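Local coordinates for protein putative TetR-family transcriptional regulator (Streptomyces coelicolor, PDB 2HXO) that probably acts as a TetR-family transcriptional regulator, binding regulatory DNA through an N-terminal helix-turn-helix domain, at residues R20-L28 against L37-T48. Numbering follows the deposited sequence.
Sequences RIVGAAVEL and LTFRALAERLAT
Leu28 drives its two methyls into different parts of 37-48: CD1 rests against Leu37 CD1 (3.7 Å) and the backbone and CB of Ala41, while CD2 lies along CG and CD of Arg45. The Leu28 and Arg45 side chains run past each other in opposite directions. Leu37 CD1 also reaches back over Ala25, lying 3.8 Å from Ala25 CB; with CG anti to the backbone N (chi1 -179°), the Leu37 side chain is carried in toward the helix. One turn back from Leu28, Ala24 points at the partner helix; the axes of 20-28 and 39-46 approach to 9.7 Å. Ala24 CB meets Leu46 CD1 at 3.5 Å and, less closely, Leu42 CD2. A further turn back, Ile21 CD1 meets the other methyl of Leu46, CD2, the two side chains crossing at about a right angle.

Charged groups border this apolar seam. Arg45, bent at chi2 and chi3, swings its guanidinium over Glu27, and the carboxylate stacks on one face of it, the planes 18° apart. Glu27 OE1 is 3.5 Å from Arg45 NH2 but well out of the guanidinium plane, making this a salt bridge of charges without a directed N-H. Near the other end, Arg20 NH2 comes within 3.3 Å of Leu46 O at too poor an angle for a hydrogen bond; that carbonyl instead accepts from Thr48 OG1, which sits above its plane.

Thr38 N-caps helix 39-46 through OG1 to Ala41 N, and a Schellman motif at Ala47 ends it. This helix, the first of the predicted helix-turn-helix, crosses segment 20-28 of helix 18-31 with their N-to-C directions 118° apart, and helix 60-76 packs against both segments, Leu63 touching Ala25 and Leu42, and Leu64 touching Leu37.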
# COMPACT_ATOMS: atom_id res chain seq x y z
N ARG A 20 -27.45 13.00 -2.48
CA ARG A 20 -27.19 14.04 -3.46
C ARG A 20 -25.84 14.69 -3.22
O ARG A 20 -24.97 14.73 -4.10
CB ARG A 20 -28.27 15.11 -3.42
CG ARG A 20 -29.64 14.67 -3.89
CD ARG A 20 -30.58 15.87 -4.00
NE ARG A 20 -30.08 16.85 -4.96
CZ ARG A 20 -30.61 18.06 -5.15
NH1 ARG A 20 -31.68 18.43 -4.44
NH2 ARG A 20 -30.09 18.88 -6.05
N ILE A 21 -25.66 15.22 -2.01
CA ILE A 21 -24.42 15.87 -1.64
C ILE A 21 -23.25 14.94 -1.94
O ILE A 21 -22.32 15.31 -2.66
CB ILE A 21 -24.39 16.21 -0.15
CG1 ILE A 21 -25.72 16.85 0.27
CG2 ILE A 21 -23.22 17.13 0.15
CD1 ILE A 21 -25.99 18.19 -0.36
N VAL A 22 -23.30 13.73 -1.39
CA VAL A 22 -22.23 12.76 -1.59
C VAL A 22 -22.04 12.40 -3.06
O VAL A 22 -20.92 12.41 -3.57
CB VAL A 22 -22.49 11.47 -0.78
CG1 VAL A 22 -21.37 10.48 -0.99
CG2 VAL A 22 -22.61 11.81 0.71
N GLY A 23 -23.14 12.09 -3.75
CA GLY A 23 -23.05 11.75 -5.16
C GLY A 23 -22.33 12.83 -5.95
O GLY A 23 -21.51 12.53 -6.82
N ALA A 24 -22.62 14.09 -5.63
CA ALA A 24 -22.01 15.22 -6.31
C ALA A 24 -20.50 15.27 -6.09
O ALA A 24 -19.74 15.47 -7.03
CB ALA A 24 -22.64 16.52 -5.84
N ALA A 25 -20.07 15.09 -4.85
CA ALA A 25 -18.65 15.12 -4.53
C ALA A 25 -17.90 13.98 -5.25
O ALA A 25 -16.78 14.17 -5.74
CB ALA A 25 -18.45 15.02 -3.02
N VAL A 26 -18.53 12.81 -5.32
CA VAL A 26 -17.93 11.67 -6.00
C VAL A 26 -17.70 12.00 -7.48
O VAL A 26 -16.60 11.81 -8.01
CB VAL A 26 -18.83 10.41 -5.88
CG1 VAL A 26 -18.24 9.27 -6.72
CG2 VAL A 26 -18.94 9.98 -4.42
N GLU A 27 -18.74 12.50 -8.14
CA GLU A 27 -18.65 12.87 -9.56
C GLU A 27 -17.50 13.84 -9.76
O GLU A 27 -16.71 13.70 -10.69
CB GLU A 27 -19.96 13.53 -10.02
CG GLU A 27 -21.19 12.68 -9.82
CD GLU A 27 -22.47 13.41 -10.18
OE1 GLU A 27 -22.72 14.50 -9.60
OE2 GLU A 27 -23.22 12.91 -11.04
N LEU A 28 -17.42 14.83 -8.88
CA LEU A 28 -16.36 15.82 -8.95
C LEU A 28 -15.01 15.16 -8.70
O LEU A 28 -14.04 15.43 -9.40
CB LEU A 28 -16.60 16.94 -7.93
CG LEU A 28 -17.81 17.84 -8.20
CD1 LEU A 28 -18.00 18.82 -7.04
CD2 LEU A 28 -17.61 18.60 -9.51
N LEU A 37 -12.46 19.51 -5.83
CA LEU A 37 -13.64 19.46 -4.97
C LEU A 37 -13.68 20.73 -4.13
O LEU A 37 -13.02 20.82 -3.09
CB LEU A 37 -13.60 18.23 -4.06
CG LEU A 37 -14.83 18.10 -3.14
CD1 LEU A 37 -16.07 17.87 -3.98
CD2 LEU A 37 -14.63 16.95 -2.16
N THR A 38 -14.45 21.71 -4.60
CA THR A 38 -14.59 23.00 -3.93
C THR A 38 -16.04 23.35 -3.62
O THR A 38 -16.98 22.74 -4.13
CB THR A 38 -13.99 24.14 -4.81
OG1 THR A 38 -14.67 24.20 -6.07
CG2 THR A 38 -12.50 23.91 -5.05
N PHE A 39 -16.21 24.36 -2.77
CA PHE A 39 -17.51 24.85 -2.36
C PHE A 39 -18.34 25.24 -3.57
O PHE A 39 -19.49 24.81 -3.73
CB PHE A 39 -17.32 26.06 -1.45
CG PHE A 39 -18.58 26.56 -0.79
CD1 PHE A 39 -19.15 25.87 0.26
CD2 PHE A 39 -19.15 27.77 -1.20
CE1 PHE A 39 -20.28 26.37 0.92
CE2 PHE A 39 -20.28 28.28 -0.55
CZ PHE A 39 -20.84 27.58 0.51
N ARG A 40 -17.76 26.07 -4.44
CA ARG A 40 -18.44 26.54 -5.64
C ARG A 40 -18.80 25.38 -6.57
O ARG A 40 -19.93 25.28 -7.04
CB ARG A 40 -17.57 27.55 -6.38
CG ARG A 40 -16.18 27.03 -6.69
CD ARG A 40 -15.31 28.05 -7.42
NE ARG A 40 -15.00 29.22 -6.60
CZ ARG A 40 -14.12 30.17 -6.95
NH1 ARG A 40 -13.47 30.08 -8.10
NH2 ARG A 40 -13.90 31.21 -6.14
N ALA A 41 -17.82 24.51 -6.81
CA ALA A 41 -18.04 23.35 -7.67
C ALA A 41 -19.22 22.53 -7.16
O ALA A 41 -20.14 22.20 -7.92
CB ALA A 41 -16.78 22.50 -7.73
N LEU A 42 -19.19 22.20 -5.87
CA LEU A 42 -20.26 21.41 -5.26
C LEU A 42 -21.59 22.15 -5.36
O LEU A 42 -22.60 21.58 -5.78
CB LEU A 42 -19.93 21.14 -3.78
CG LEU A 42 -20.50 19.91 -3.06
CD1 LEU A 42 -20.40 20.16 -1.56
CD2 LEU A 42 -21.95 19.65 -3.44
N ALA A 43 -21.59 23.41 -4.95
CA ALA A 43 -22.79 24.23 -4.99
C ALA A 43 -23.37 24.30 -6.40
O ALA A 43 -24.58 24.13 -6.59
CB ALA A 43 -22.48 25.64 -4.48
N GLU A 44 -22.52 24.56 -7.39
CA GLU A 44 -22.97 24.64 -8.77
C GLU A 44 -23.56 23.32 -9.26
O GLU A 44 -24.67 23.29 -9.78
CB GLU A 44 -21.82 25.07 -9.69
CG GLU A 44 -21.44 26.55 -9.58
CD GLU A 44 -20.19 26.90 -10.38
OE1 GLU A 44 -20.10 26.47 -11.55
OE2 GLU A 44 -19.31 27.61 -9.84
N ARG A 45 -22.82 22.23 -9.10
CA ARG A 45 -23.31 20.94 -9.55
C ARG A 45 -24.57 20.53 -8.82
O ARG A 45 -25.37 19.73 -9.33
CB ARG A 45 -22.25 19.86 -9.39
CG ARG A 45 -21.09 20.01 -10.35
CD ARG A 45 -20.58 18.65 -10.81
NE ARG A 45 -21.61 17.89 -11.50
CZ ARG A 45 -21.40 16.72 -12.11
NH1 ARG A 45 -20.18 16.19 -12.12
NH2 ARG A 45 -22.40 16.09 -12.71
N LEU A 46 -24.76 21.08 -7.63
CA LEU A 46 -25.93 20.78 -6.82
C LEU A 46 -27.09 21.72 -7.17
O LEU A 46 -28.24 21.46 -6.81
CB LEU A 46 -25.58 20.91 -5.33
CG LEU A 46 -25.95 19.75 -4.41
CD1 LEU A 46 -25.45 18.43 -4.97
CD2 LEU A 46 -25.34 20.00 -3.04
N ALA A 47 -26.77 22.79 -7.88
CA ALA A 47 -27.76 23.78 -8.30
C ALA A 47 -28.58 24.28 -7.10
O ALA A 47 -29.81 24.35 -7.16
CB ALA A 47 -28.69 23.17 -9.35
N THR A 48 -27.88 24.62 -6.02
CA THR A 48 -28.54 25.10 -4.81
C THR A 48 -27.83 26.34 -4.28
O THR A 48 -26.67 26.59 -4.58
CB THR A 48 -28.56 24.00 -3.71
OG1 THR A 48 -29.33 22.88 -4.17
CG2 THR A 48 -29.18 24.53 -2.42